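Local coordinates for protein dihydropteroate synthase (Anaplasma phagocytophilum, PDB 6UCZ) that is a dihydropteroate synthase, which joins a 6-hydroxymethyl-dihydropterin diphosphate to 4-aminobenzoate with loss of pyrophosphate, a step of folate synthesis, at residues I156-G161 with I182-S187; F160-S165 with L208-L213; I202-G207 with L230-C235. All blocks are in the same frame, centred on the assembly; numbering follows the deposited sequence.

How the interactions relate
All three interactions lie within the pterin-binding barrel and reach the bound pterin monophosphate. Interaction 1 sets the end of strand 153-157 against helix 174-194. Interaction 2 shares Phe160 and Gly161 with it and continues to the loop after strand 202-205, their centres about 12 Å apart. Interaction 3, its centre about 10 Å from that of interaction 1 and about 18 Å from that of interaction 2, joins strand 202-205 to the residues before strand 235-236. Interaction 1 closes before interaction 3 opens, whereas the segments of 2 and 3 interleave. Lys212 of interaction 2 bonds to His158 of interaction 1 and Gly207 of interaction 3. Adjoining strands and loops thus build one wall of the pocket.

Interaction 1. Residues I156-G161 with I182-S187; sequences IMHHFG and IEWLCS. With PMM (pterin-6-yl-methyl-monophosphate), chain C.
His158 and His159 meet the indole of Trp184, forming an aromatic cluster where barrel strand 153-157 runs out beneath helix 174-194. In the first T-shaped pair the edge of His158 points at the face of Trp184, with CD2 of the histidine 3.4 Å from CD2 of the tryptophan and the planes at 62°. In the second the indole supplies the edge: its CZ2 side lies over a face of His159 at a plane angle of 72°. The CG of Trp184 is anti to the backbone N (chi1 -172°), extending the indole from the helix across both histidines.

Apolar packing sets Leu185 CD2 4.0 Å from Ile156 CG1. Met157 turns the other way, and its SD approaches N3 of the pterin at 3.5 Å.

His159 ND1 accepts from Gly161 N at 2.9 Å, in the ring plane, and its NE2 bonds to Gly136 O, consistent with NE2 as donor; His158 ND1 pairs with Lys212. With no hydrogen bond joining strand end and helix, ring and van der Waals contacts carry the interface, and Met157 O, buried without a hydrogen-bond partner in the model, has Trp184 CH2 3.2 Å away.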
loop_
_atom_site.group_PDB
_atom_site.type_symbol
_atom_site.label_atom_id
_atom_site.label_comp_id
_atom_site.label_asym_id
_atom_site.label_seq_id
_atom_site.Cartn_x
_atom_site.Cartn_y
_atom_site.Cartn_z
ATOM N N ILE A 156 6.711 -2.995 -2.674
ATOM C CA ILE A 156 6.960 -4.180 -1.855
ATOM C C ILE A 156 6.786 -3.783 -0.395
ATOM O O ILE A 156 7.372 -2.790 0.060
ATOM C CB ILE A 156 8.346 -4.794 -2.127
ATOM C CG1 ILE A 156 9.446 -3.726 -2.078
ATOM C CG2 ILE A 156 8.351 -5.522 -3.481
ATOM C CD1 ILE A 156 10.866 -4.314 -2.210
ATOM N N MET A 157 5.971 -4.546 0.335
ATOM C CA MET A 157 5.577 -4.221 1.705
ATOM C C MET A 157 6.172 -5.222 2.692
ATOM O O MET A 157 6.089 -6.435 2.468
ATOM C CB MET A 157 4.055 -4.245 1.841
ATOM C CG MET A 157 3.570 -3.661 3.168
ATOM S SD MET A 157 1.905 -4.202 3.550
ATOM C CE MET A 157 2.217 -5.916 4.042
ATOM N N HIS A 158 6.738 -4.723 3.796
ATOM C CA HIS A 158 7.297 -5.610 4.813
ATOM C C HIS A 158 6.198 -6.292 5.626
ATOM O O HIS A 158 5.211 -5.661 6.013
ATOM C CB HIS A 158 8.211 -4.840 5.769
ATOM C CG HIS A 158 8.820 -5.713 6.827
ATOM N ND1 HIS A 158 8.154 -6.059 7.982
ATOM C CD2 HIS A 158 10.007 -6.366 6.867
ATOM C CE1 HIS A 158 8.914 -6.867 8.703
ATOM N NE2 HIS A 158 10.049 -7.059 8.054
ATOM N N HIS A 159 6.397 -7.579 5.928
ATOM C CA HIS A 159 5.515 -8.310 6.833
ATOM C C HIS A 159 6.263 -9.455 7.516
ATOM O O HIS A 159 7.365 -9.833 7.114
ATOM C CB HIS A 159 4.278 -8.825 6.086
ATOM C CG HIS A 159 4.610 -9.755 4.961
ATOM N ND1 HIS A 159 4.908 -11.085 5.160
ATOM C CD2 HIS A 159 4.736 -9.534 3.631
ATOM C CE1 HIS A 159 5.177 -11.654 3.996
ATOM N NE2 HIS A 159 5.071 -10.736 3.050
ATOM N N PHE A 160 5.682 -9.947 8.612
ATOM C CA PHE A 160 6.134 -11.150 9.325
ATOM C C PHE A 160 5.297 -12.366 8.949
ATOM O O PHE A 160 4.928 -13.182 9.803
ATOM C CB PHE A 160 6.077 -10.897 10.832
ATOM C CG PHE A 160 7.060 -9.871 11.314
ATOM C CD1 PHE A 160 8.389 -10.192 11.493
ATOM C CD2 PHE A 160 6.667 -8.544 11.471
ATOM C CE1 PHE A 160 9.295 -9.247 11.918
ATOM C CE2 PHE A 160 7.570 -7.581 11.887
ATOM C CZ PHE A 160 8.887 -7.925 12.112
ATOM N N GLY A 161 4.971 -12.496 7.676
ATOM C CA GLY A 161 4.147 -13.564 7.154
ATOM C C GLY A 161 2.700 -13.126 6.990
ATOM O O GLY A 161 2.172 -12.309 7.753
ATOM N N ILE A 182 14.540 -2.698 6.957
ATOM C CA ILE A 182 15.356 -2.179 5.866
ATOM C C ILE A 182 16.140 -3.306 5.194
ATOM O O ILE A 182 16.214 -3.382 3.958
ATOM C CB ILE A 182 16.274 -1.060 6.390
ATOM C CG1 ILE A 182 15.459 0.227 6.606
ATOM C CG2 ILE A 182 17.479 -0.854 5.477
ATOM C CD1 ILE A 182 16.171 1.267 7.409
ATOM N N GLU A 183 16.715 -4.210 5.984
ATOM C CA GLU A 183 17.460 -5.317 5.383
ATOM C C GLU A 183 16.535 -6.235 4.590
ATOM O O GLU A 183 16.881 -6.683 3.488
ATOM C CB GLU A 183 18.209 -6.093 6.467
ATOM N N TRP A 184 15.347 -6.513 5.128
ATOM C CA TRP A 184 14.379 -7.360 4.435
ATOM C C TRP A 184 13.990 -6.752 3.086
ATOM O O TRP A 184 14.006 -7.433 2.047
ATOM C CB TRP A 184 13.168 -7.528 5.356
ATOM C CG TRP A 184 12.041 -8.501 5.013
ATOM C CD1 TRP A 184 11.846 -9.741 5.545
ATOM C CD2 TRP A 184 10.909 -8.249 4.163
ATOM N NE1 TRP A 184 10.682 -10.290 5.061
ATOM C CE2 TRP A 184 10.091 -9.395 4.209
ATOM C CE3 TRP A 184 10.522 -7.178 3.351
ATOM C CZ2 TRP A 184 8.916 -9.504 3.466
ATOM C CZ3 TRP A 184 9.353 -7.284 2.621
ATOM C CH2 TRP A 184 8.556 -8.432 2.689
ATOM N N LEU A 185 13.672 -5.452 3.084
ATOM C CA LEU A 185 13.329 -4.747 1.853
ATOM C C LEU A 185 14.502 -4.694 0.885
ATOM O O LEU A 185 14.323 -4.875 -0.328
ATOM C CB LEU A 185 12.844 -3.335 2.190
ATOM C CG LEU A 185 11.468 -3.317 2.845
ATOM C CD1 LEU A 185 11.184 -1.946 3.423
ATOM C CD2 LEU A 185 10.407 -3.688 1.814
ATOM N N CYS A 186 15.712 -4.446 1.398
ATOM C CA CYS A 186 16.868 -4.328 0.513
ATOM C C CYS A 186 17.176 -5.643 -0.185
ATOM O O CYS A 186 17.609 -5.645 -1.343
ATOM C CB CYS A 186 18.088 -3.844 1.296
ATOM S SG CYS A 186 18.054 -2.075 1.675
ATOM N N SER A 187 16.971 -6.769 0.501
ATOM C CA SER A 187 17.144 -8.070 -0.142
ATOM C C SER A 187 16.179 -8.241 -1.312
ATOM O O SER A 187 16.532 -8.836 -2.340
ATOM C CB SER A 187 16.960 -9.182 0.891
ATOM O OG SER A 187 16.602 -10.400 0.273
HETATM N N5 PMM C . -2.241 -2.559 4.264
HETATM C C6 PMM C . -3.235 -3.381 3.910
HETATM C C7 PMM C . -3.325 -3.877 2.623
HETATM N N8 PMM C . -2.450 -3.605 1.649
HETATM N N1 PMM C . -0.570 -2.487 1.000
HETATM C C2 PMM C . 0.448 -1.686 1.290
HETATM N N2 PMM C . 1.355 -1.397 0.350
HETATM N N3 PMM C . 0.638 -1.137 2.530
HETATM C C4 PMM C . -0.174 -1.348 3.620
HETATM O O4 PMM C . 0.078 -0.839 4.712
HETATM C C4A PMM C . -1.322 -2.237 3.341
HETATM C C8A PMM C . -1.460 -2.781 2.013
HETATM C C9 PMM C . -4.195 -3.765 5.008
HETATM O O10 PMM C . -5.013 -2.625 5.343
HETATM P PA PMM C . -6.583 -2.540 4.959
HETATM O O1P PMM C . -7.085 -1.288 5.696
HETATM O O2P PMM C . -7.276 -3.738 5.593
HETATM O O3P PMM C . -6.748 -2.472 3.477
#

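Interaction 2. Residues F160-S165 with L208-L213; sequences FGLPVS and LGFGKL. With PMM (pterin-6-yl-methyl-monophosphate), chain C.
Phe160 turns the edge of its ring to the backbone of Phe210 and Gly211, joining two loops on the rim of a TIM barrel, those that follow strands 153-157 and 202-205. Phe210 O lies in the plane of the Phe160 ring, 3.2 Å from CD2, so the electropositive C-H rim meets the carbonyl oxygen; Gly211 O comes in more obliquely. Gly211 has no side chain, and the place a CB would take is filled by the CD2 edge of Phe160; the CA atoms of Phe160 and Gly211 are 5.5 Å apart.

The Phe210 ring reaches the other way, between the first loop and the ligand. Leu162 CD2 and Val164 CG1 both settle on its CD1 corner, at 3.6 Å and 3.5 Å respectively, the valine side chain crossing that of the phenylalanine at about a right angle. A cis peptide bond before Pro163 lies between these two apolar residues. Across the ring, CE2 stands 3.5 Å from N5 of the pterin, which sits near the plane of the phenylalanine; the aromatic edge is therefore presented to the pterin, with Leu162 and Val164 packed on the ring's far corner.

Lys212 runs beside Phe160 with its CG near CE2 of the ring. It then bends at its last torsion (chi4 74°), where NZ, also bonded to Gly207 O and His158 ND1, donates to Phe210 O at 3.0 Å.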
loop_
_atom_site.group_PDB
_atom_site.type_symbol
_atom_site.label_atom_id
_atom_site.label_comp_id
_atom_site.label_asym_id
_atom_site.label_seq_id
_atom_site.Cartn_x
_atom_site.Cartn_y
_atom_site.Cartn_z
ATOM N N PHE A 160 5.682 -9.947 8.612
ATOM C CA PHE A 160 6.134 -11.150 9.325
ATOM C C PHE A 160 5.297 -12.366 8.949
ATOM O O PHE A 160 4.928 -13.182 9.803
ATOM C CB PHE A 160 6.077 -10.897 10.832
ATOM C CG PHE A 160 7.060 -9.871 11.314
ATOM C CD1 PHE A 160 8.389 -10.192 11.493
ATOM C CD2 PHE A 160 6.667 -8.544 11.471
ATOM C CE1 PHE A 160 9.295 -9.247 11.918
ATOM C CE2 PHE A 160 7.570 -7.581 11.887
ATOM C CZ PHE A 160 8.887 -7.925 12.112
ATOM N N GLY A 161 4.971 -12.496 7.676
ATOM C CA GLY A 161 4.147 -13.564 7.154
ATOM C C GLY A 161 2.700 -13.126 6.990
ATOM O O GLY A 161 2.172 -12.309 7.753
ATOM N N LEU A 162 2.045 -13.683 5.975
ATOM C CA LEU A 162 0.650 -13.419 5.704
ATOM C C LEU A 162 -0.135 -14.724 5.703
ATOM O O LEU A 162 0.305 -15.712 5.101
ATOM C CB LEU A 162 0.460 -12.710 4.371
ATOM C CG LEU A 162 1.183 -11.389 4.160
ATOM C CD1 LEU A 162 1.002 -10.918 2.707
ATOM C CD2 LEU A 162 0.713 -10.282 5.143
ATOM N N PRO A 163 -1.304 -14.768 6.363
ATOM C CA PRO A 163 -1.942 -13.684 7.112
ATOM C C PRO A 163 -1.171 -13.307 8.364
ATOM O O PRO A 163 -0.251 -14.039 8.769
ATOM C CB PRO A 163 -3.304 -14.270 7.499
ATOM C CG PRO A 163 -3.486 -15.462 6.647
ATOM C CD PRO A 163 -2.119 -15.987 6.382
ATOM N N VAL A 164 -1.599 -12.238 9.035
ATOM C CA VAL A 164 -0.913 -11.822 10.244
ATOM C C VAL A 164 -1.313 -12.754 11.384
ATOM O O VAL A 164 -2.313 -13.473 11.325
ATOM C CB VAL A 164 -1.229 -10.353 10.586
ATOM C CG1 VAL A 164 -0.909 -9.433 9.416
ATOM C CG2 VAL A 164 -2.675 -10.207 11.004
ATOM N N SER A 165 -0.481 -12.784 12.415
ATOM C CA SER A 165 -0.682 -13.702 13.523
ATOM C C SER A 165 0.009 -13.122 14.749
ATOM O O SER A 165 1.109 -12.573 14.637
ATOM C CB SER A 165 -0.128 -15.093 13.201
ATOM O OG SER A 165 -0.300 -15.957 14.302
ATOM N N LEU A 208 3.027 -1.090 8.131
ATOM C CA LEU A 208 2.553 -0.767 9.471
ATOM C C LEU A 208 1.464 -1.739 9.894
ATOM O O LEU A 208 0.599 -2.113 9.098
ATOM C CB LEU A 208 2.020 0.683 9.526
ATOM C CG LEU A 208 2.974 1.818 9.131
ATOM C CD1 LEU A 208 2.398 3.226 9.502
ATOM C CD2 LEU A 208 4.303 1.609 9.837
ATOM N N GLY A 209 1.532 -2.191 11.144
ATOM C CA GLY A 209 0.562 -3.142 11.642
ATOM C C GLY A 209 0.826 -4.607 11.307
ATOM O O GLY A 209 0.223 -5.478 11.936
ATOM N N PHE A 210 1.635 -4.917 10.290
ATOM C CA PHE A 210 1.856 -6.318 9.896
ATOM C C PHE A 210 2.896 -6.939 10.825
ATOM O O PHE A 210 4.106 -6.779 10.653
ATOM C CB PHE A 210 2.259 -6.420 8.428
ATOM C CG PHE A 210 1.108 -6.193 7.482
ATOM C CD1 PHE A 210 0.367 -7.270 6.999
ATOM C CD2 PHE A 210 0.746 -4.904 7.096
ATOM C CE1 PHE A 210 -0.709 -7.066 6.139
ATOM C CE2 PHE A 210 -0.334 -4.691 6.244
ATOM C CZ PHE A 210 -1.060 -5.772 5.759
ATOM N N GLY A 211 2.411 -7.609 11.863
ATOM C CA GLY A 211 3.283 -8.118 12.903
ATOM C C GLY A 211 3.948 -7.047 13.735
ATOM O O GLY A 211 4.965 -7.313 14.379
ATOM N N LYS A 212 3.372 -5.845 13.774
ATOM C CA LYS A 212 3.976 -4.698 14.437
ATOM C C LYS A 212 2.930 -4.122 15.378
ATOM O O LYS A 212 1.933 -3.548 14.926
ATOM C CB LYS A 212 4.415 -3.664 13.402
ATOM C CG LYS A 212 5.400 -4.227 12.383
ATOM C CD LYS A 212 5.732 -3.219 11.305
ATOM C CE LYS A 212 6.626 -3.845 10.240
ATOM N NZ LYS A 212 5.879 -4.784 9.358
ATOM N N LEU A 213 3.179 -4.241 16.678
ATOM C CA LEU A 213 2.272 -3.715 17.672
ATOM C C LEU A 213 2.206 -2.195 17.553
ATOM O O LEU A 213 3.104 -1.571 16.977
ATOM C CB LEU A 213 2.702 -4.158 19.066
ATOM C CG LEU A 213 2.495 -5.651 19.299
ATOM C CD1 LEU A 213 3.074 -6.067 20.634
ATOM C CD2 LEU A 213 1.017 -6.001 19.210
HETATM N N5 PMM C . -2.241 -2.559 4.264
HETATM C C6 PMM C . -3.235 -3.381 3.910
HETATM C C7 PMM C . -3.325 -3.877 2.623
HETATM N N8 PMM C . -2.450 -3.605 1.649
HETATM N N1 PMM C . -0.570 -2.487 1.000
HETATM C C2 PMM C . 0.448 -1.686 1.290
HETATM N N2 PMM C . 1.355 -1.397 0.350
HETATM N N3 PMM C . 0.638 -1.137 2.530
HETATM C C4 PMM C . -0.174 -1.348 3.620
HETATM O O4 PMM C . 0.078 -0.839 4.712
HETATM C C4A PMM C . -1.322 -2.237 3.341
HETATM C C8A PMM C . -1.460 -2.781 2.013
HETATM C C9 PMM C . -4.195 -3.765 5.008
HETATM O O10 PMM C . -5.013 -2.625 5.343
HETATM P PA PMM C . -6.583 -2.540 4.959
HETATM O O1P PMM C . -7.085 -1.288 5.696
HETATM O O2P PMM C . -7.276 -3.738 5.593
HETATM O O3P PMM C . -6.748 -2.472 3.477
#

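Interaction 3. Residues I202-G207 with L230-C235; sequences IILDPG and LGFPVC. With PMM (pterin-6-yl-methyl-monophosphate), chain C.
Asp205 OD2, on a side chain that packs against Cys235, is gripped by two donors of the pterin: N3 at 2.7 Å and the amino nitrogen N2 at 2.9 Å. This is the point at which strand 202-205 of the TIM barrel meets the chain leading into strand 235-236, a junction that closes the ring of parallel strands. The other carboxylate oxygen serves the protein. Asp205 OD1 accepts Gly207 N at 2.8 Å in an Asx turn, the donor lying on the anti side and 27° out of the carboxylate plane, so the rotation of the pterin-binding carboxylate is held by the backbone. With chi1 at -177° the Asp205 carboxylate swings beside its own carbonyl carbon and lies flat under Cys235 O, 3.0 Å above CG, a contact of acceptors and not a hydrogen bond.

A single parallel beta bridge, Leu204 with Val234, makes the closure. Leu204 N donates to Pro233 O at 2.9 Å, nearly straight at 170°, and Leu204 O takes Cys235 N at 2.8 Å. CA-H...O contacts from Ile203 to Pro233 O and from Val234 to Leu204 O supplement the pair.

Side chains fill both flanks of the bridge. Ile203 sets CG1 against Pro233 CB and CG2 against Cys235 CB, while Leu204 reaches over CB of Phe232 and, with CD1, to CD1 of Leu230 at 3.9 Å. Beyond it, Ile202 O is buried without a hydrogen-bond partner in the model; the Phe232 ring meets it edge-on, near the ring plane, CD2 lying 3.7 Å from that oxygen.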
loop_
_atom_site.group_PDB
_atom_site.type_symbol
_atom_site.label_atom_id
_atom_site.label_comp_id
_atom_site.label_asym_id
_atom_site.label_seq_id
_atom_site.Cartn_x
_atom_site.Cartn_y
_atom_site.Cartn_z
ATOM N N ILE A 202 10.807 0.915 -8.217
ATOM C CA ILE A 202 10.596 0.161 -6.981
ATOM C C ILE A 202 10.220 1.122 -5.859
ATOM O O ILE A 202 10.918 2.116 -5.626
ATOM C CB ILE A 202 11.847 -0.645 -6.603
ATOM C CG1 ILE A 202 12.172 -1.666 -7.696
ATOM C CG2 ILE A 202 11.626 -1.334 -5.256
ATOM C CD1 ILE A 202 13.537 -2.319 -7.544
ATOM N N ILE A 203 9.159 0.789 -5.117
ATOM C CA ILE A 203 8.652 1.591 -4.007
ATOM C C ILE A 203 8.636 0.734 -2.746
ATOM O O ILE A 203 8.223 -0.431 -2.787
ATOM C CB ILE A 203 7.238 2.125 -4.326
ATOM C CG1 ILE A 203 7.248 2.928 -5.635
ATOM C CG2 ILE A 203 6.702 2.960 -3.191
ATOM C CD1 ILE A 203 5.883 2.990 -6.331
ATOM N N LEU A 204 9.064 1.310 -1.617
ATOM C CA LEU A 204 9.223 0.564 -0.366
ATOM C C LEU A 204 8.152 0.952 0.647
ATOM O O LEU A 204 7.874 2.136 0.843
ATOM C CB LEU A 204 10.602 0.814 0.252
ATOM C CG LEU A 204 11.808 0.532 -0.648
ATOM C CD1 LEU A 204 13.122 0.771 0.085
ATOM C CD2 LEU A 204 11.740 -0.889 -1.210
ATOM N N ASP A 205 7.584 -0.049 1.318
ATOM C CA ASP A 205 6.516 0.158 2.301
ATOM C C ASP A 205 6.840 -0.665 3.541
ATOM O O ASP A 205 7.049 -1.893 3.429
ATOM C CB ASP A 205 5.164 -0.233 1.687
ATOM C CG ASP A 205 3.977 0.025 2.602
ATOM O OD1 ASP A 205 4.090 -0.077 3.854
ATOM O OD2 ASP A 205 2.889 0.306 2.049
ATOM N N PRO A 206 6.903 -0.054 4.736
ATOM C CA PRO A 206 7.260 -0.817 5.948
ATOM C C PRO A 206 6.162 -1.723 6.480
ATOM O O PRO A 206 6.411 -2.444 7.459
ATOM C CB PRO A 206 7.581 0.284 6.965
ATOM C CG PRO A 206 6.691 1.424 6.534
ATOM C CD PRO A 206 6.711 1.381 5.030
ATOM N N GLY A 207 4.955 -1.682 5.922
ATOM C CA GLY A 207 3.894 -2.552 6.400
ATOM C C GLY A 207 3.488 -2.305 7.844
ATOM O O GLY A 207 3.574 -3.202 8.693
ATOM N N LEU A 230 17.153 5.662 2.019
ATOM C CA LEU A 230 17.628 4.636 1.102
ATOM C C LEU A 230 17.610 5.117 -0.344
ATOM O O LEU A 230 18.280 4.516 -1.193
ATOM C CB LEU A 230 16.776 3.381 1.255
ATOM C CG LEU A 230 17.050 2.544 2.501
ATOM C CD1 LEU A 230 16.141 1.333 2.532
ATOM C CD2 LEU A 230 18.500 2.115 2.524
ATOM N N GLY A 231 16.867 6.185 -0.638
ATOM C CA GLY A 231 16.814 6.749 -1.970
ATOM C C GLY A 231 15.665 6.277 -2.833
ATOM O O GLY A 231 15.539 6.746 -3.970
ATOM N N PHE A 232 14.845 5.358 -2.348
ATOM C CA PHE A 232 13.661 4.861 -3.023
ATOM C C PHE A 232 12.419 5.603 -2.550
ATOM O O PHE A 232 12.332 5.995 -1.383
ATOM C CB PHE A 232 13.477 3.363 -2.753
ATOM C CG PHE A 232 14.575 2.514 -3.316
ATOM C CD1 PHE A 232 15.737 2.304 -2.597
ATOM C CD2 PHE A 232 14.448 1.930 -4.568
ATOM C CE1 PHE A 232 16.754 1.526 -3.118
ATOM C CE2 PHE A 232 15.458 1.160 -5.096
ATOM C CZ PHE A 232 16.614 0.953 -4.371
ATOM N N PRO A 233 11.430 5.778 -3.425
ATOM C CA PRO A 233 10.130 6.275 -2.965
ATOM C C PRO A 233 9.528 5.331 -1.937
ATOM O O PRO A 233 9.743 4.112 -1.971
ATOM C CB PRO A 233 9.286 6.322 -4.241
ATOM C CG PRO A 233 10.285 6.284 -5.373
ATOM C CD PRO A 233 11.441 5.489 -4.869
ATOM N N VAL A 234 8.768 5.915 -1.013
ATOM C CA VAL A 234 8.186 5.202 0.113
ATOM C C VAL A 234 6.669 5.313 0.058
ATOM O O VAL A 234 6.125 6.373 -0.266
ATOM C CB VAL A 234 8.743 5.754 1.443
ATOM C CG1 VAL A 234 7.938 5.247 2.625
ATOM C CG2 VAL A 234 10.215 5.367 1.580
ATOM N N CYS A 235 5.995 4.206 0.351
ATOM C CA CYS A 235 4.555 4.165 0.550
ATOM C C CYS A 235 4.260 3.823 2.008
ATOM O O CYS A 235 4.890 2.928 2.584
ATOM C CB CYS A 235 3.903 3.124 -0.368
ATOM S SG CYS A 235 2.127 2.901 -0.142
HETATM N N5 PMM C . -2.241 -2.559 4.264
HETATM C C6 PMM C . -3.235 -3.381 3.910
HETATM C C7 PMM C . -3.325 -3.877 2.623
HETATM N N8 PMM C . -2.450 -3.605 1.649
HETATM N N1 PMM C . -0.570 -2.487 1.000
HETATM C C2 PMM C . 0.448 -1.686 1.290
HETATM N N2 PMM C . 1.355 -1.397 0.350
HETATM N N3 PMM C . 0.638 -1.137 2.530
HETATM C C4 PMM C . -0.174 -1.348 3.620
HETATM O O4 PMM C . 0.078 -0.839 4.712
HETATM C C4A PMM C . -1.322 -2.237 3.341
HETATM C C8A PMM C . -1.460 -2.781 2.013
HETATM C C9 PMM C . -4.195 -3.765 5.008
HETATM O O10 PMM C . -5.013 -2.625 5.343
HETATM P PA PMM C . -6.583 -2.540 4.959
HETATM O O1P PMM C . -7.085 -1.288 5.696
HETATM O O2P PMM C . -7.276 -3.738 5.593
HETATM O O3P PMM C . -6.748 -2.472 3.477
#